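Local coordinates for putative uncharacterized protein (Pseudomonas phage 201phi2-1, PDB 3R4V) that is of unknown function but belongs to the tubulin-like family of phage proteins and holds guanosine-5'-diphosphate in its pocket, at residues A120-S123 with T124-G128; L178-Q181 with N182-R185. All coordinates share one frame; numbering follows the deposited sequence.

Contact 1 of 2, residues A120-S123 with T124-G128; sequences AMES and TDNLG. With GDP (guanosine-5'-diphosphate), chain B.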
loop_
_atom_site.group_PDB
_atom_site.type_symbol
_atom_site.label_atom_id
_atom_site.label_comp_id
_atom_site.label_asym_id
_atom_site.label_seq_id
_atom_site.Cartn_x
_atom_site.Cartn_y
_atom_site.Cartn_z
ATOM N N ALA A 120 2.574 8.751 -5.290
ATOM C CA ALA A 120 2.232 10.173 -5.336
ATOM C C ALA A 120 3.161 10.892 -6.303
ATOM O O ALA A 120 4.359 10.606 -6.351
ATOM C CB ALA A 120 2.347 10.789 -3.943
ATOM N N MET A 121 2.629 11.850 -7.058
ATOM C CA MET A 121 3.370 12.347 -8.210
ATOM C C MET A 121 3.473 13.869 -8.284
ATOM O O MET A 121 3.969 14.395 -9.277
ATOM C CB MET A 121 2.737 11.829 -9.511
ATOM C CG MET A 121 2.574 10.320 -9.601
ATOM S SD MET A 121 4.152 9.471 -9.674
ATOM C CE MET A 121 3.610 7.770 -9.836
ATOM N N GLU A 122 3.016 14.570 -7.250
ATOM C CA GLU A 122 2.927 16.033 -7.303
ATOM C C GLU A 122 4.266 16.759 -7.463
ATOM O O GLU A 122 4.363 17.758 -8.183
ATOM C CB GLU A 122 2.243 16.577 -6.042
ATOM C CG GLU A 122 0.794 16.186 -5.844
ATOM C CD GLU A 122 0.189 16.868 -4.622
ATOM O OE1 GLU A 122 0.932 17.595 -3.924
ATOM O OE2 GLU A 122 -1.021 16.683 -4.357
ATOM N N SER A 123 5.288 16.275 -6.769
ATOM C CA SER A 123 6.489 17.069 -6.534
ATOM C C SER A 123 7.707 16.164 -6.443
ATOM O O SER A 123 7.564 14.956 -6.331
ATOM C CB SER A 123 6.347 17.801 -5.203
ATOM O OG SER A 123 6.159 16.853 -4.163
ATOM N N THR A 124 8.907 16.740 -6.464
ATOM C CA THR A 124 10.095 15.904 -6.270
ATOM C C THR A 124 10.130 15.320 -4.849
ATOM O O THR A 124 10.719 14.259 -4.619
ATOM C CB THR A 124 11.408 16.656 -6.583
ATOM O OG1 THR A 124 11.438 17.900 -5.873
ATOM C CG2 THR A 124 11.526 16.944 -8.077
ATOM N N ASP A 125 9.504 16.008 -3.892
ATOM C CA ASP A 125 9.389 15.452 -2.535
ATOM C C ASP A 125 8.561 14.160 -2.536
ATOM O O ASP A 125 8.970 13.154 -1.953
ATOM C CB ASP A 125 8.765 16.459 -1.561
ATOM C CG ASP A 125 9.739 17.544 -1.126
ATOM O OD1 ASP A 125 9.272 18.542 -0.543
ATOM O OD2 ASP A 125 10.960 17.408 -1.369
ATOM N N ASN A 126 7.394 14.198 -3.173
ATOM C CA ASN A 126 6.562 13.005 -3.316
ATOM C C ASN A 126 7.364 11.881 -3.975
ATOM O O ASN A 126 7.351 10.735 -3.525
ATOM C CB ASN A 126 5.361 13.290 -4.226
ATOM C CG ASN A 126 4.164 13.902 -3.491
ATOM O OD1 ASN A 126 3.172 14.261 -4.124
ATOM N ND2 ASN A 126 4.250 14.016 -2.174
ATOM N N LEU A 127 8.048 12.216 -5.065
ATOM C CA LEU A 127 8.725 11.194 -5.865
ATOM C C LEU A 127 9.882 10.599 -5.092
ATOM O O LEU A 127 10.094 9.401 -5.134
ATOM C CB LEU A 127 9.205 11.766 -7.201
ATOM C CG LEU A 127 8.069 12.156 -8.150
ATOM C CD1 LEU A 127 8.581 12.997 -9.307
ATOM C CD2 LEU A 127 7.363 10.915 -8.662
ATOM N N GLY A 128 10.634 11.443 -4.390
ATOM C CA GLY A 128 11.697 10.960 -3.523
ATOM C C GLY A 128 11.156 10.062 -2.429
ATOM O O GLY A 128 11.730 9.026 -2.123
HETATM P PB GDP B . 0.806 11.642 4.894
HETATM O O1B GDP B . -0.367 12.012 5.775
HETATM O O2B GDP B . 0.953 10.144 4.912
HETATM O O3B GDP B . 2.070 12.340 5.382
HETATM O O3A GDP B . 0.550 12.171 3.407
HETATM P PA GDP B . -0.799 11.997 2.548
HETATM O O1A GDP B . -1.962 12.803 3.100
HETATM O O2A GDP B . -1.149 10.544 2.391
HETATM O "O5'" GDP B . -0.325 12.637 1.185
HETATM C "C5'" GDP B . 0.839 12.158 0.488
HETATM C "C4'" GDP B . 0.706 12.425 -1.007
HETATM O "O4'" GDP B . -0.289 11.554 -1.562
HETATM C "C3'" GDP B . 0.228 13.831 -1.330
HETATM O "O3'" GDP B . 1.338 14.701 -1.536
HETATM C "C2'" GDP B . -0.553 13.642 -2.612
HETATM O "O2'" GDP B . 0.331 13.612 -3.732
HETATM C "C1'" GDP B . -1.126 12.247 -2.502
HETATM N N9 GDP B . -2.471 12.218 -1.890
HETATM C C8 GDP B . -2.929 12.966 -0.857
HETATM N N7 GDP B . -4.203 12.621 -0.540
HETATM C C5 GDP B . -4.570 11.613 -1.362
HETATM C C6 GDP B . -5.770 10.770 -1.562
HETATM O O6 GDP B . -6.785 10.928 -0.855
HETATM N N1 GDP B . -5.728 9.835 -2.530
HETATM C C2 GDP B . -4.638 9.647 -3.306
HETATM N N2 GDP B . -4.643 8.683 -4.264
HETATM N N3 GDP B . -3.508 10.380 -3.172
HETATM C C4 GDP B . -3.421 11.351 -2.235
#
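N126 OD1 is gripped by E122 and by guanosine-5'-diphosphate at the capped N-terminal end of helix 124-144, in the loop that follows strand 113-119 of this tubulin-like fold. E122 N donates to N126 OD1 over 3.1 Å, in the carbonyl plane on a lone pair. The ribose adds a shorter bond, O2' of the nucleotide giving to N126 OD1 at 2.9 Å, and a weak one from O3'. The other amide branch works back on the sugar: N126 ND2 donates to O3' at 3.1 Å. Both hydroxyls are thus read by one side chain, and these bonds together fix the turn of its amide. The extended E122 chain passes alongside the ribose, CG 3.4 Å from O2', with its carboxylate OE2 held by Y161. S123 is the N-cap. Its OG, tucked between backbone N and carbonyl carbon (chi1 59°), accepts N126 N at 3.1 Å and nearly straight, 171°, while S123 O takes L127 N as the helix starts. The cap therefore probably helps to position N126, whose amide bonds the ribose. On the apolar side, M121 crosses L127 at about a right angle, SD lying 3.7 Å from CD2.

Contact 2 of 2, residues L178-Q181 with N182-R185; sequences LVNQ and NHGR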
loop_
_atom_site.group_PDB
_atom_site.type_symbol
_atom_site.label_atom_id
_atom_site.label_comp_id
_atom_site.label_asym_id
_atom_site.label_seq_id
_atom_site.Cartn_x
_atom_site.Cartn_y
_atom_site.Cartn_z
ATOM N N LEU A 178 -12.175 -12.291 -0.876
ATOM C CA LEU A 178 -11.243 -13.406 -1.023
ATOM C C LEU A 178 -11.005 -14.132 0.294
ATOM O O LEU A 178 -11.037 -15.368 0.334
ATOM C CB LEU A 178 -9.904 -12.916 -1.595
ATOM C CG LEU A 178 -8.757 -13.939 -1.633
ATOM C CD1 LEU A 178 -9.119 -15.098 -2.562
ATOM C CD2 LEU A 178 -7.424 -13.295 -2.067
ATOM N N VAL A 179 -10.747 -13.372 1.363
ATOM C CA VAL A 179 -10.339 -13.952 2.646
ATOM C C VAL A 179 -11.506 -14.138 3.636
ATOM O O VAL A 179 -11.291 -14.309 4.834
ATOM C CB VAL A 179 -9.152 -13.154 3.273
ATOM C CG1 VAL A 179 -8.028 -13.030 2.246
ATOM C CG2 VAL A 179 -9.606 -11.765 3.690
ATOM N N ASN A 180 -12.737 -14.135 3.125
ATOM C CA ASN A 180 -13.914 -14.297 3.990
ATOM C C ASN A 180 -14.206 -15.742 4.453
ATOM O O ASN A 180 -15.153 -15.979 5.203
ATOM C CB ASN A 180 -15.157 -13.643 3.363
ATOM C CG ASN A 180 -15.890 -14.558 2.361
ATOM O OD1 ASN A 180 -15.480 -15.690 2.092
ATOM N ND2 ASN A 180 -16.994 -14.055 1.817
ATOM N N GLN A 181 -13.385 -16.688 4.002
ATOM C CA GLN A 181 -13.380 -18.067 4.501
ATOM C C GLN A 181 -14.658 -18.837 4.183
ATOM O O GLN A 181 -14.937 -19.874 4.786
ATOM C CB GLN A 181 -13.074 -18.104 6.007
ATOM C CG GLN A 181 -11.724 -17.473 6.373
ATOM C CD GLN A 181 -11.370 -17.590 7.850
ATOM O OE1 GLN A 181 -11.916 -18.422 8.568
ATOM N NE2 GLN A 181 -10.449 -16.748 8.305
ATOM N N ASN A 182 -15.417 -18.333 3.216
ATOM C CA ASN A 182 -16.709 -18.910 2.871
ATOM C C ASN A 182 -16.724 -19.584 1.496
ATOM O O ASN A 182 -17.787 -19.955 0.984
ATOM C CB ASN A 182 -17.793 -17.827 2.963
ATOM C CG ASN A 182 -19.191 -18.366 2.705
ATOM O OD1 ASN A 182 -19.667 -19.252 3.412
ATOM N ND2 ASN A 182 -19.862 -17.818 1.697
ATOM N N HIS A 183 -15.545 -19.757 0.902
ATOM C CA HIS A 183 -15.454 -20.336 -0.435
ATOM C C HIS A 183 -15.111 -21.822 -0.402
ATOM O O HIS A 183 -14.298 -22.265 0.409
ATOM C CB HIS A 183 -14.415 -19.586 -1.264
ATOM C CG HIS A 183 -14.538 -18.102 -1.164
ATOM N ND1 HIS A 183 -15.735 -17.443 -1.355
ATOM C CD2 HIS A 183 -13.622 -17.150 -0.873
ATOM C CE1 HIS A 183 -15.546 -16.145 -1.193
ATOM N NE2 HIS A 183 -14.273 -15.942 -0.899
ATOM N N GLY A 184 -15.729 -22.589 -1.292
ATOM C CA GLY A 184 -15.412 -23.997 -1.397
ATOM C C GLY A 184 -13.968 -24.200 -1.815
ATOM O O GLY A 184 -13.451 -23.459 -2.656
ATOM N N ARG A 185 -13.319 -25.198 -1.215
ATOM C CA ARG A 185 -11.955 -25.590 -1.577
ATOM C C ARG A 185 -10.855 -24.660 -1.056
ATOM O O ARG A 185 -9.677 -24.994 -1.137
ATOM C CB ARG A 185 -11.830 -25.768 -3.093
ATOM C CG ARG A 185 -12.609 -26.966 -3.618
ATOM C CD ARG A 185 -12.943 -26.846 -5.092
ATOM N NE ARG A 185 -11.755 -26.772 -5.935
ATOM C CZ ARG A 185 -11.794 -26.681 -7.260
ATOM N NH1 ARG A 185 -12.965 -26.657 -7.889
ATOM N NH2 ARG A 185 -10.664 -26.616 -7.954
#
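N180 and N182 make an Asx turn just past the end of helix 161-178. N182 N donates to N180 OD1 at 2.9 Å, with an N-H...O angle of 147°, and it comes from above the amide's carbonyl plane rather than along a lone pair. With CG standing between its backbone N and carbonyl carbon (chi1 85°), the N180 side chain turns OD1 toward N182 N. Q181, at the middle of the turn, has a positive phi of 66°, which swings the chain round. Outside the turn, the two asparagines share a partner: D257 OD2 accepts from N180 ND2 and from N182 ND2, so the carboxylate clamps both amides.

The contacts of the imidazole are of a different kind. N180 OD1 lies over one face of the H183 ring, near its rim, 3.2 Å from NE2, but the angle is too poor for a hydrogen bond. H183 NE2 bonds instead to L177 O in the last turn of the helix. At the ring edge, close to its plane, L178 O sits 3.4 Å from CD2. The ring is therefore set against the carbonyl end of the helix, with the amide oxygen of N180 leaning on it from one side.

Around this turn, L178 packs on L230 and L232 of strand 228-233 and on W194 of helix 188-195. H183 also reaches L232, and G184 forms backbone hydrogen bonds with I252, joining the turn to strand 247-252.

Overall arrangement
Contact 1 comes first along the chain, and the two lie on opposite sides of the chain's centre, with centres 39 Å apart and nearest atoms about 24 Å apart. Contact 1 starts helix 124-144 beside the parallel part of the mixed sheet, at the nucleotide. The chain then runs through that helix, strand 148-154 and helix 161-178 before reaching contact 2. Helix 161-178 ties the two sites together: near its start, Y161 bonds E122 and N165 bonds guanosine-5'-diphosphate, and its far end finishes in the 178-185 turn, against strands 228-233 and 247-252. One helix thus spans from the nucleotide side to the C-terminal strands, a course consistent with the core helix of tubulin relatives.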